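PDB 3E1T: halogenase from Chondromyces crocatus, which probably introduces chlorine during the biosynthesis of the natural product chondrochloren, using bound FAD as its flavin cofactor. Local coordinates for residues S49-T54 and F312-H317; F73-R77 and G103-E109; H44-E48 and L192-F196. One frame throughout, in Å; residues are numbered along the deposited sequence.

How the contacts relate
Segments 44-48 and 49-54 form one continuous run along the flavin into helix 52-61; 73-77 and 103-109 follow, then 192-196 within strand 189-197. Segment 312-317, at the start of helix 315-333, comes last. Contacts 1 and 2 have centres about 10 Å apart, and contact 3 is centred about 16 Å from each. Contacts 1 and 3 both touch FAD, contact 1 at the pyrimidine end of the flavin. Contact 2 reaches Ser49 through Lys76 and Gln107, and Val108 probably bonds its backbone N to Glu48 O. Strands 75-82 and 189-197 belong to one mixed sheet, so the cofactor-lining run is held from two parts of it.

Contact 1: S49-T54 and F312-H317; sequences SLLPAT and FSSGVH. With FAD (flavin-adenine dinucleotide), chain C.
The His317 imidazole has Thr54 OG1 at its edge, near the ring plane, whereas Leu51 CD1 and Ala53 CB approach it obliquely, the latter 3.8 Å from His317 ND1. A water joins the two polar groups, 2.7 Å from His317 ND1 and 2.6 Å from Thr54 OG1, while the other ring nitrogen, NE2, is hydrogen-bonded to Glu354. With CG anti to the backbone N (chi1 161°), the His317 ring swings out to this water, and CB stays beside Leu51 CD1. The second flat group is the flavin, whose pyrimidine end is gripped from both segments. Its N3 donates to Ser49 O (2.7 Å, 167°), its O4 accepts a longer bond from Ser49 N, and its O2 accepts from Val316 N (2.8 Å). Val316 N sits in the first turn of helix 315-333, so the helix N-terminus points at the C2 carbonyl. This arrangement recurs in flavoproteins related to p-hydroxybenzoate hydroxylase, and it would probably help stabilise negative charge on the reduced flavin. Gly315, just before Val316, has its CA 3.2 Å from FAD O3'; a CB there would clash with FAD C1'. The branched end of Leu51 lies against the Ser313 carbonyl, CG and CD2 each 3.3 Å from Ser313 O. Leu50 CD2 meets Val316 CB at 3.9 Å, where the two side chains cross obliquely.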
loop_
_atom_site.group_PDB
_atom_site.type_symbol
_atom_site.label_atom_id
_atom_site.label_comp_id
_atom_site.label_asym_id
_atom_site.label_seq_id
_atom_site.Cartn_x
_atom_site.Cartn_y
_atom_site.Cartn_z
ATOM N N SER A 49 6.824 6.345 1.941
ATOM C CA SER A 49 6.658 6.488 3.382
ATOM C C SER A 49 6.290 5.159 4.043
ATOM O O SER A 49 5.262 4.552 3.726
ATOM C CB SER A 49 5.613 7.572 3.688
ATOM O OG SER A 49 5.777 8.085 5.003
ATOM N N LEU A 50 7.126 4.724 4.982
ATOM C CA LEU A 50 6.996 3.399 5.576
ATOM C C LEU A 50 6.452 3.415 7.007
ATOM O O LEU A 50 6.371 4.464 7.642
ATOM C CB LEU A 50 8.341 2.654 5.528
ATOM C CG LEU A 50 9.072 2.453 4.188
ATOM C CD1 LEU A 50 10.284 1.577 4.422
ATOM C CD2 LEU A 50 8.146 1.824 3.121
ATOM N N LEU A 51 6.086 2.226 7.487
ATOM C CA LEU A 51 5.534 2.008 8.817
ATOM C C LEU A 51 6.509 1.184 9.665
ATOM O O LEU A 51 7.350 0.453 9.116
ATOM C CB LEU A 51 4.171 1.286 8.728
ATOM C CG LEU A 51 3.050 1.934 7.893
ATOM C CD1 LEU A 51 1.725 1.216 8.079
ATOM C CD2 LEU A 51 2.898 3.439 8.177
ATOM N N PRO A 52 6.408 1.305 11.001
ATOM C CA PRO A 52 7.217 0.555 11.959
ATOM C C PRO A 52 7.080 -0.973 11.869
ATOM O O PRO A 52 8.048 -1.686 12.142
ATOM C CB PRO A 52 6.691 1.058 13.317
ATOM C CG PRO A 52 6.188 2.427 13.014
ATOM C CD PRO A 52 5.513 2.251 11.696
ATOM N N ALA A 53 5.899 -1.467 11.502
ATOM C CA ALA A 53 5.684 -2.917 11.390
ATOM C C ALA A 53 6.586 -3.536 10.318
ATOM O O ALA A 53 7.035 -4.672 10.463
ATOM C CB ALA A 53 4.219 -3.233 11.116
ATOM N N THR A 54 6.866 -2.770 9.267
ATOM C CA THR A 54 7.773 -3.178 8.198
ATOM C C THR A 54 9.233 -2.935 8.596
ATOM O O THR A 54 10.071 -3.815 8.439
ATOM C CB THR A 54 7.459 -2.429 6.881
ATOM O OG1 THR A 54 6.038 -2.416 6.663
ATOM C CG2 THR A 54 8.144 -3.092 5.706
ATOM N N PHE A 312 -2.097 7.684 5.268
ATOM C CA PHE A 312 -1.557 6.780 6.289
ATOM C C PHE A 312 -0.605 5.665 5.801
ATOM O O PHE A 312 -0.201 4.807 6.579
ATOM C CB PHE A 312 -2.647 6.256 7.241
ATOM C CG PHE A 312 -3.111 7.282 8.238
ATOM C CD1 PHE A 312 -4.368 7.862 8.129
ATOM C CD2 PHE A 312 -2.269 7.694 9.270
ATOM C CE1 PHE A 312 -4.791 8.826 9.048
ATOM C CE2 PHE A 312 -2.683 8.643 10.194
ATOM C CZ PHE A 312 -3.951 9.218 10.081
ATOM N N SER A 313 -0.224 5.711 4.520
ATOM C CA SER A 313 0.945 4.971 4.024
ATOM C C SER A 313 0.953 3.482 4.365
ATOM O O SER A 313 1.883 3.000 5.020
ATOM C CB SER A 313 2.221 5.603 4.572
ATOM O OG SER A 313 2.374 6.940 4.136
ATOM N N SER A 314 -0.072 2.756 3.939
ATOM C CA SER A 314 -0.176 1.347 4.307
ATOM C C SER A 314 0.241 0.351 3.231
ATOM O O SER A 314 0.256 -0.842 3.499
ATOM C CB SER A 314 -1.594 1.029 4.756
ATOM O OG SER A 314 -2.493 1.102 3.668
ATOM N N GLY A 315 0.571 0.841 2.034
ATOM C CA GLY A 315 0.798 -0.015 0.869
ATOM C C GLY A 315 1.925 -1.018 1.053
ATOM O O GLY A 315 1.727 -2.231 0.881
ATOM N N VAL A 316 3.110 -0.528 1.409
ATOM C CA VAL A 316 4.263 -1.431 1.554
ATOM C C VAL A 316 4.087 -2.372 2.738
ATOM O O VAL A 316 4.527 -3.521 2.690
ATOM C CB VAL A 316 5.612 -0.689 1.580
ATOM C CG1 VAL A 316 6.747 -1.627 1.980
ATOM C CG2 VAL A 316 5.902 -0.060 0.204
ATOM N N HIS A 317 3.420 -1.905 3.790
ATOM C CA HIS A 317 3.108 -2.764 4.922
ATOM C C HIS A 317 2.215 -3.933 4.496
ATOM O O HIS A 317 2.466 -5.081 4.871
ATOM C CB HIS A 317 2.448 -1.946 6.045
ATOM C CG HIS A 317 1.698 -2.770 7.047
ATOM N ND1 HIS A 317 2.316 -3.681 7.872
ATOM C CD2 HIS A 317 0.385 -2.798 7.374
ATOM C CE1 HIS A 317 1.417 -4.248 8.659
ATOM N NE2 HIS A 317 0.235 -3.733 8.372
HETATM P PA FAD C . 5.369 -3.173 -6.769
HETATM O O1A FAD C . 6.163 -2.295 -5.839
HETATM O O2A FAD C . 4.564 -2.448 -7.791
HETATM O O5B FAD C . 6.421 -4.134 -7.531
HETATM C C5B FAD C . 5.987 -5.131 -8.442
HETATM C C4B FAD C . 7.154 -5.536 -9.347
HETATM O O4B FAD C . 6.730 -6.444 -10.344
HETATM C C3B FAD C . 7.728 -4.327 -10.078
HETATM O O3B FAD C . 9.110 -4.272 -9.804
HETATM C C2B FAD C . 7.496 -4.604 -11.549
HETATM O O2B FAD C . 8.613 -4.216 -12.298
HETATM C C1B FAD C . 7.316 -6.111 -11.578
HETATM N N9A FAD C . 6.456 -6.628 -12.657
HETATM C C8A FAD C . 5.309 -6.091 -13.185
HETATM N N7A FAD C . 4.855 -6.936 -14.140
HETATM C C5A FAD C . 5.683 -8.006 -14.219
HETATM C C6A FAD C . 5.704 -9.158 -15.021
HETATM N N6A FAD C . 4.845 -9.321 -16.036
HETATM N N1A FAD C . 6.713 -10.075 -14.842
HETATM C C2A FAD C . 7.709 -9.866 -13.923
HETATM N N3A FAD C . 7.684 -8.724 -13.151
HETATM C C4A FAD C . 6.690 -7.818 -13.290
HETATM N N1 FAD C . 2.859 2.786 0.018
HETATM C C2 FAD C . 3.560 3.063 1.159
HETATM O O2 FAD C . 3.898 2.122 1.873
HETATM N N3 FAD C . 3.848 4.378 1.480
HETATM C C4 FAD C . 3.447 5.418 0.649
HETATM O O4 FAD C . 3.721 6.589 0.920
HETATM C C4X FAD C . 2.724 5.134 -0.503
HETATM N N5 FAD C . 2.307 6.140 -1.354
HETATM C C5X FAD C . 1.598 5.827 -2.498
HETATM C C6 FAD C . 1.163 6.836 -3.363
HETATM C C7 FAD C . 0.441 6.507 -4.520
HETATM C C7M FAD C . -0.206 7.608 -5.314
HETATM C C8 FAD C . 0.149 5.170 -4.814
HETATM C C8M FAD C . -0.794 4.787 -5.932
HETATM C C9 FAD C . 0.595 4.171 -3.955
HETATM C C9A FAD C . 1.315 4.488 -2.797
HETATM N N10 FAD C . 1.750 3.474 -1.965
HETATM C C10 FAD C . 2.443 3.793 -0.817
HETATM C "C1'" FAD C . 1.545 2.017 -2.342
HETATM C "C2'" FAD C . 2.804 1.320 -2.870
HETATM O "O2'" FAD C . 3.160 1.934 -4.092
HETATM C "C3'" FAD C . 2.544 -0.173 -3.120
HETATM O "O3'" FAD C . 1.649 -0.694 -2.162
HETATM C "C4'" FAD C . 3.784 -1.065 -3.055
HETATM O "O4'" FAD C . 4.702 -0.665 -4.048
HETATM C "C5'" FAD C . 3.375 -2.517 -3.297
HETATM O "O5'" FAD C . 4.513 -3.290 -3.563
HETATM P P FAD C . 4.431 -4.613 -4.470
HETATM O O1P FAD C . 5.626 -5.489 -4.160
HETATM O O2P FAD C . 3.163 -5.359 -4.200
HETATM O O3P FAD C . 4.350 -4.095 -5.968
HETATM O O HOH W 1 4.789 -4.643 7.299
#

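Contact 2: F73-R77 and G103-E109; sequences FPIKR and GFAYQVE
Phe73-Arg77 and Gly103-Glu109 run antiparallel, with Lys76 and Ala105 as the hydrogen-bonded pair (Lys76 N to Ala105 O 2.7 Å, Ala105 N to Lys76 O 2.8 Å), Ile75 and Tyr106 as the non-hydrogen-bonded pair, and Gln107 N bonded to Pro74 O at 3.0 Å. Phe73 CG is anti to the carbonyl carbon (chi1 -64°), which turns the ring so that Val108 CG1 stands over its centre, 3.8 Å from the centroid and 12° off the normal, a CH-pi contact; Phe73 CB also touches Tyr106 CB. With an alanine at Phe73, Val108 would probably lose the ring face it packs on, and a gap would open between it and Arg112. The pairing adds the short strand 105-106 to the start of strand 75-82, within the large mixed sheet. On the face shared by Ile75 and Tyr106, Ile75 CG2 rests 3.7 Å from Phe104 CD1 and CG1 lies alongside Tyr106 CE1. The opposite face carries Lys76, whose extended chain crosses the Gln107 side chain at about a right angle, CG 3.8 Å from Gln107 NE2. Lys76 NZ and Gln107 OE1 both bond to Ser49 OG; NZ also bonds to Leu50 O, and NE2 to Gly208 O.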
loop_
_atom_site.group_PDB
_atom_site.type_symbol
_atom_site.label_atom_id
_atom_site.label_comp_id
_atom_site.label_asym_id
_atom_site.label_seq_id
_atom_site.Cartn_x
_atom_site.Cartn_y
_atom_site.Cartn_z
ATOM N N PHE A 73 18.341 7.008 5.162
ATOM C CA PHE A 73 16.929 7.309 4.954
ATOM C C PHE A 73 16.491 8.198 6.110
ATOM O O PHE A 73 16.752 7.857 7.265
ATOM C CB PHE A 73 16.071 6.029 5.003
ATOM C CG PHE A 73 16.360 5.021 3.913
ATOM C CD1 PHE A 73 16.548 5.415 2.592
ATOM C CD2 PHE A 73 16.374 3.662 4.213
ATOM C CE1 PHE A 73 16.785 4.471 1.592
ATOM C CE2 PHE A 73 16.611 2.707 3.224
ATOM C CZ PHE A 73 16.817 3.106 1.912
ATOM N N PRO A 74 15.811 9.324 5.817
ATOM C CA PRO A 74 15.213 10.127 6.884
ATOM C C PRO A 74 14.370 9.296 7.842
ATOM O O PRO A 74 13.666 8.379 7.411
ATOM C CB PRO A 74 14.324 11.110 6.121
ATOM C CG PRO A 74 15.017 11.290 4.830
ATOM C CD PRO A 74 15.584 9.930 4.493
ATOM N N ILE A 75 14.447 9.627 9.128
ATOM C CA ILE A 75 13.771 8.874 10.185
ATOM C C ILE A 75 12.391 9.458 10.433
ATOM O O ILE A 75 12.260 10.630 10.791
ATOM C CB ILE A 75 14.585 8.874 11.514
ATOM C CG1 ILE A 75 15.913 8.129 11.338
ATOM C CG2 ILE A 75 13.775 8.279 12.684
ATOM C CD1 ILE A 75 17.033 8.997 10.764
ATOM N N LYS A 76 11.369 8.627 10.246
ATOM C CA LYS A 76 9.978 9.054 10.363
ATOM C C LYS A 76 9.402 8.657 11.723
ATOM O O LYS A 76 9.221 7.472 12.016
ATOM C CB LYS A 76 9.166 8.450 9.212
ATOM C CG LYS A 76 7.671 8.698 9.255
ATOM C CD LYS A 76 6.970 7.717 8.318
ATOM C CE LYS A 76 5.492 8.009 8.254
ATOM N NZ LYS A 76 4.808 7.100 7.293
ATOM N N ARG A 77 9.106 9.658 12.548
ATOM C CA ARG A 77 8.599 9.431 13.904
ATOM C C ARG A 77 7.079 9.427 13.968
ATOM O O ARG A 77 6.483 9.019 14.969
ATOM C CB ARG A 77 9.146 10.498 14.857
ATOM C CG ARG A 77 10.660 10.515 14.990
ATOM C CD ARG A 77 11.157 9.539 16.047
ATOM N NE ARG A 77 12.610 9.639 16.203
ATOM C CZ ARG A 77 13.354 8.788 16.906
ATOM N NH1 ARG A 77 12.790 7.757 17.533
ATOM N NH2 ARG A 77 14.670 8.965 16.977
ATOM N N GLY A 103 9.264 2.296 17.379
ATOM C CA GLY A 103 9.164 3.736 17.592
ATOM C C GLY A 103 9.169 4.609 16.353
ATOM O O GLY A 103 8.636 5.723 16.376
ATOM N N PHE A 104 9.766 4.111 15.270
ATOM C CA PHE A 104 9.956 4.914 14.065
ATOM C C PHE A 104 9.961 4.096 12.766
ATOM O O PHE A 104 9.957 2.874 12.786
ATOM C CB PHE A 104 11.276 5.691 14.172
ATOM C CG PHE A 104 12.501 4.817 14.084
ATOM C CD1 PHE A 104 13.151 4.624 12.866
ATOM C CD2 PHE A 104 13.005 4.187 15.220
ATOM C CE1 PHE A 104 14.282 3.813 12.775
ATOM C CE2 PHE A 104 14.143 3.379 15.146
ATOM C CZ PHE A 104 14.782 3.187 13.917
ATOM N N ALA A 105 10.006 4.798 11.640
ATOM C CA ALA A 105 10.187 4.171 10.340
ATOM C C ALA A 105 11.093 5.047 9.476
ATOM O O ALA A 105 11.776 5.933 9.987
ATOM C CB ALA A 105 8.839 3.943 9.664
ATOM N N TYR A 106 11.107 4.790 8.173
ATOM C CA TYR A 106 11.926 5.569 7.260
ATOM C C TYR A 106 11.121 6.137 6.106
ATOM O O TYR A 106 10.036 5.635 5.791
ATOM C CB TYR A 106 13.071 4.717 6.716
ATOM C CG TYR A 106 14.066 4.208 7.749
ATOM C CD1 TYR A 106 14.951 5.082 8.398
ATOM C CD2 TYR A 106 14.150 2.847 8.046
ATOM C CE1 TYR A 106 15.887 4.607 9.336
ATOM C CE2 TYR A 106 15.075 2.360 8.973
ATOM C CZ TYR A 106 15.938 3.245 9.615
ATOM O OH TYR A 106 16.850 2.757 10.529
ATOM N N GLN A 107 11.660 7.188 5.492
ATOM C CA GLN A 107 11.183 7.707 4.223
ATOM C C GLN A 107 12.197 7.259 3.181
ATOM O O GLN A 107 13.357 7.684 3.215
ATOM C CB GLN A 107 11.121 9.240 4.231
ATOM C CG GLN A 107 10.448 9.876 5.435
ATOM C CD GLN A 107 8.929 9.812 5.384
ATOM O OE1 GLN A 107 8.353 8.923 4.752
ATOM N NE2 GLN A 107 8.271 10.753 6.068
ATOM N N VAL A 108 11.773 6.391 2.266
ATOM C CA VAL A 108 12.733 5.713 1.404
ATOM C C VAL A 108 12.603 6.056 -0.062
ATOM O O VAL A 108 11.497 6.205 -0.587
ATOM C CB VAL A 108 12.682 4.173 1.579
ATOM C CG1 VAL A 108 12.774 3.796 3.051
ATOM C CG2 VAL A 108 11.416 3.564 0.939
ATOM N N GLU A 109 13.751 6.182 -0.718
ATOM C CA GLU A 109 13.805 6.162 -2.163
ATOM C C GLU A 109 13.551 4.712 -2.543
ATOM O O GLU A 109 14.311 3.817 -2.175
ATOM C CB GLU A 109 15.168 6.630 -2.660
ATOM C CG GLU A 109 15.291 8.142 -2.729
ATOM C CD GLU A 109 16.723 8.609 -2.863
ATOM O OE1 GLU A 109 17.393 8.764 -1.814
ATOM O OE2 GLU A 109 17.162 8.828 -4.017
HETATM O O HOH W 2 7.464 7.799 17.689
#

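Contact 3: H44-E48 and L192-F196; sequences HQIGE and LYGYF. With FAD (flavin-adenine dinucleotide), chain C.
The loop after strand 33-36 forms part of the FAD pocket, and here it is tied to strand 189-197 of the large mixed sheet through two tyrosines that reach out from the same side of that strand. Tyr195 OH is gripped twice: it accepts a hydrogen bond from His44 NE2 (2.8 Å, 165°) and donates one to Glu48 OE1, a very short 2.5 Å. It lies in the plane of the imidazole, and Glu48 OE1 in turn sits at the edge of the tyrosine ring, with the carboxylate turned 77° from it. The two aromatic rings meet rim to rim, nearly perpendicular. His44 CG is anti to the backbone N (chi1 174°), which carries the ring across to both hydroxyls, so that CE1 also comes 3.4 Å from Tyr193 OH. Glu48 OE2 bonds to Ser231 of the neighbouring strand 229-237, which helps fix the rotation of the carboxylate. Ile46 touches both sheet and cofactor: its CD1 lies over one face of Tyr193, 3.8 Å from the ring centroid, while its CG1 is 3.7 Å from FAD C6. On the cofactor side Ile46 O accepts a hydrogen bond from FAD O2', and Gln45 NE2 makes a weak one to the phosphate oxygen O2A. Gly47, whose backbone angles call for glycine, brings its CA to 3.3 Å from FAD C4X.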
loop_
_atom_site.group_PDB
_atom_site.type_symbol
_atom_site.label_atom_id
_atom_site.label_comp_id
_atom_site.label_asym_id
_atom_site.label_seq_id
_atom_site.Cartn_x
_atom_site.Cartn_y
_atom_site.Cartn_z
ATOM N N HIS A 44 12.695 3.268 -10.392
ATOM C CA HIS A 44 11.751 4.125 -9.679
ATOM C C HIS A 44 10.400 3.460 -9.482
ATOM O O HIS A 44 9.857 2.849 -10.399
ATOM C CB HIS A 44 11.524 5.451 -10.408
ATOM C CG HIS A 44 10.463 6.305 -9.778
ATOM N ND1 HIS A 44 9.143 6.271 -10.176
ATOM C CD2 HIS A 44 10.524 7.199 -8.761
ATOM C CE1 HIS A 44 8.440 7.114 -9.442
ATOM N NE2 HIS A 44 9.255 7.690 -8.575
ATOM N N GLN A 45 9.866 3.612 -8.279
ATOM C CA GLN A 45 8.490 3.257 -7.973
ATOM C C GLN A 45 7.980 4.217 -6.875
ATOM O O GLN A 45 8.752 4.655 -6.015
ATOM C CB GLN A 45 8.418 1.767 -7.571
ATOM C CG GLN A 45 7.078 1.207 -7.061
ATOM C CD GLN A 45 5.869 1.420 -7.969
ATOM O OE1 GLN A 45 5.741 2.421 -8.661
ATOM N NE2 GLN A 45 4.946 0.478 -7.919
ATOM N N ILE A 46 6.700 4.579 -6.944
ATOM C CA ILE A 46 6.058 5.392 -5.899
ATOM C C ILE A 46 5.774 4.505 -4.680
ATOM O O ILE A 46 5.652 3.302 -4.820
ATOM C CB ILE A 46 4.753 6.079 -6.425
ATOM C CG1 ILE A 46 4.251 7.161 -5.451
ATOM C CG2 ILE A 46 3.648 5.043 -6.699
ATOM C CD1 ILE A 46 5.243 8.327 -5.241
ATOM N N GLY A 47 5.678 5.094 -3.490
ATOM C CA GLY A 47 5.413 4.332 -2.276
ATOM C C GLY A 47 6.567 4.409 -1.290
ATOM O O GLY A 47 7.166 3.389 -0.948
ATOM N N GLU A 48 6.814 5.621 -0.788
ATOM C CA GLU A 48 8.065 5.996 -0.123
ATOM C C GLU A 48 7.998 6.059 1.405
ATOM O O GLU A 48 8.994 5.814 2.091
ATOM C CB GLU A 48 8.526 7.336 -0.697
ATOM C CG GLU A 48 8.892 7.239 -2.190
ATOM C CD GLU A 48 8.537 8.468 -2.994
ATOM O OE1 GLU A 48 9.164 8.683 -4.054
ATOM O OE2 GLU A 48 7.617 9.216 -2.601
ATOM N N LEU A 192 -1.248 12.821 -8.652
ATOM C CA LEU A 192 -0.381 13.505 -9.606
ATOM C C LEU A 192 0.829 13.949 -8.813
ATOM O O LEU A 192 0.682 14.723 -7.872
ATOM C CB LEU A 192 -1.108 14.719 -10.179
ATOM C CG LEU A 192 -0.386 15.563 -11.233
ATOM C CD1 LEU A 192 -0.136 14.753 -12.511
ATOM C CD2 LEU A 192 -1.222 16.780 -11.548
ATOM N N TYR A 193 2.013 13.446 -9.155
ATOM C CA TYR A 193 3.164 13.659 -8.286
ATOM C C TYR A 193 4.498 13.923 -8.992
ATOM O O TYR A 193 4.755 13.395 -10.073
ATOM C CB TYR A 193 3.306 12.508 -7.282
ATOM C CG TYR A 193 3.754 11.200 -7.882
ATOM C CD1 TYR A 193 5.112 10.879 -7.940
ATOM C CD2 TYR A 193 2.826 10.270 -8.379
ATOM C CE1 TYR A 193 5.542 9.684 -8.480
ATOM C CE2 TYR A 193 3.248 9.059 -8.933
ATOM C CZ TYR A 193 4.618 8.777 -8.973
ATOM O OH TYR A 193 5.101 7.603 -9.509
ATOM N N GLY A 194 5.327 14.750 -8.359
ATOM C CA GLY A 194 6.687 15.010 -8.817
ATOM C C GLY A 194 7.680 15.109 -7.673
ATOM O O GLY A 194 7.375 14.754 -6.525
ATOM N N TYR A 195 8.876 15.596 -7.985
ATOM C CA TYR A 195 9.932 15.719 -6.987
ATOM C C TYR A 195 10.553 17.098 -6.995
ATOM O O TYR A 195 10.771 17.694 -8.053
ATOM C CB TYR A 195 10.996 14.646 -7.190
ATOM C CG TYR A 195 10.445 13.256 -6.988
ATOM C CD1 TYR A 195 10.527 12.636 -5.753
ATOM C CD2 TYR A 195 9.813 12.574 -8.033
ATOM C CE1 TYR A 195 10.012 11.361 -5.560
ATOM C CE2 TYR A 195 9.284 11.300 -7.842
ATOM C CZ TYR A 195 9.390 10.707 -6.610
ATOM O OH TYR A 195 8.887 9.452 -6.414
ATOM N N PHE A 196 10.824 17.603 -5.799
ATOM C CA PHE A 196 11.297 18.972 -5.644
ATOM C C PHE A 196 12.606 18.990 -4.855
ATOM O O PHE A 196 12.809 18.179 -3.947
ATOM C CB PHE A 196 10.213 19.825 -4.972
ATOM C CG PHE A 196 8.979 20.023 -5.824
ATOM C CD1 PHE A 196 8.798 21.204 -6.537
ATOM C CD2 PHE A 196 8.002 19.023 -5.924
ATOM C CE1 PHE A 196 7.664 21.396 -7.334
ATOM C CE2 PHE A 196 6.871 19.198 -6.717
ATOM C CZ PHE A 196 6.699 20.388 -7.424
HETATM P PA FAD C . 5.369 -3.173 -6.769
HETATM O O1A FAD C . 6.163 -2.295 -5.839
HETATM O O2A FAD C . 4.564 -2.448 -7.791
HETATM O O5B FAD C . 6.421 -4.134 -7.531
HETATM C C5B FAD C . 5.987 -5.131 -8.442
HETATM C C4B FAD C . 7.154 -5.536 -9.347
HETATM O O4B FAD C . 6.730 -6.444 -10.344
HETATM C C3B FAD C . 7.728 -4.327 -10.078
HETATM O O3B FAD C . 9.110 -4.272 -9.804
HETATM C C2B FAD C . 7.496 -4.604 -11.549
HETATM O O2B FAD C . 8.613 -4.216 -12.298
HETATM C C1B FAD C . 7.316 -6.111 -11.578
HETATM N N9A FAD C . 6.456 -6.628 -12.657
HETATM C C8A FAD C . 5.309 -6.091 -13.185
HETATM N N7A FAD C . 4.855 -6.936 -14.140
HETATM C C5A FAD C . 5.683 -8.006 -14.219
HETATM C C6A FAD C . 5.704 -9.158 -15.021
HETATM N N6A FAD C . 4.845 -9.321 -16.036
HETATM N N1A FAD C . 6.713 -10.075 -14.842
HETATM C C2A FAD C . 7.709 -9.866 -13.923
HETATM N N3A FAD C . 7.684 -8.724 -13.151
HETATM C C4A FAD C . 6.690 -7.818 -13.290
HETATM N N1 FAD C . 2.859 2.786 0.018
HETATM C C2 FAD C . 3.560 3.063 1.159
HETATM O O2 FAD C . 3.898 2.122 1.873
HETATM N N3 FAD C . 3.848 4.378 1.480
HETATM C C4 FAD C . 3.447 5.418 0.649
HETATM O O4 FAD C . 3.721 6.589 0.920
HETATM C C4X FAD C . 2.724 5.134 -0.503
HETATM N N5 FAD C . 2.307 6.140 -1.354
HETATM C C5X FAD C . 1.598 5.827 -2.498
HETATM C C6 FAD C . 1.163 6.836 -3.363
HETATM C C7 FAD C . 0.441 6.507 -4.520
HETATM C C7M FAD C . -0.206 7.608 -5.314
HETATM C C8 FAD C . 0.149 5.170 -4.814
HETATM C C8M FAD C . -0.794 4.787 -5.932
HETATM C C9 FAD C . 0.595 4.171 -3.955
HETATM C C9A FAD C . 1.315 4.488 -2.797
HETATM N N10 FAD C . 1.750 3.474 -1.965
HETATM C C10 FAD C . 2.443 3.793 -0.817
HETATM C "C1'" FAD C . 1.545 2.017 -2.342
HETATM C "C2'" FAD C . 2.804 1.320 -2.870
HETATM O "O2'" FAD C . 3.160 1.934 -4.092
HETATM C "C3'" FAD C . 2.544 -0.173 -3.120
HETATM O "O3'" FAD C . 1.649 -0.694 -2.162
HETATM C "C4'" FAD C . 3.784 -1.065 -3.055
HETATM O "O4'" FAD C . 4.702 -0.665 -4.048
HETATM C "C5'" FAD C . 3.375 -2.517 -3.297
HETATM O "O5'" FAD C . 4.513 -3.290 -3.563
HETATM P P FAD C . 4.431 -4.613 -4.470
HETATM O O1P FAD C . 5.626 -5.489 -4.160
HETATM O O2P FAD C . 3.163 -5.359 -4.200
HETATM O O3P FAD C . 4.350 -4.095 -5.968
#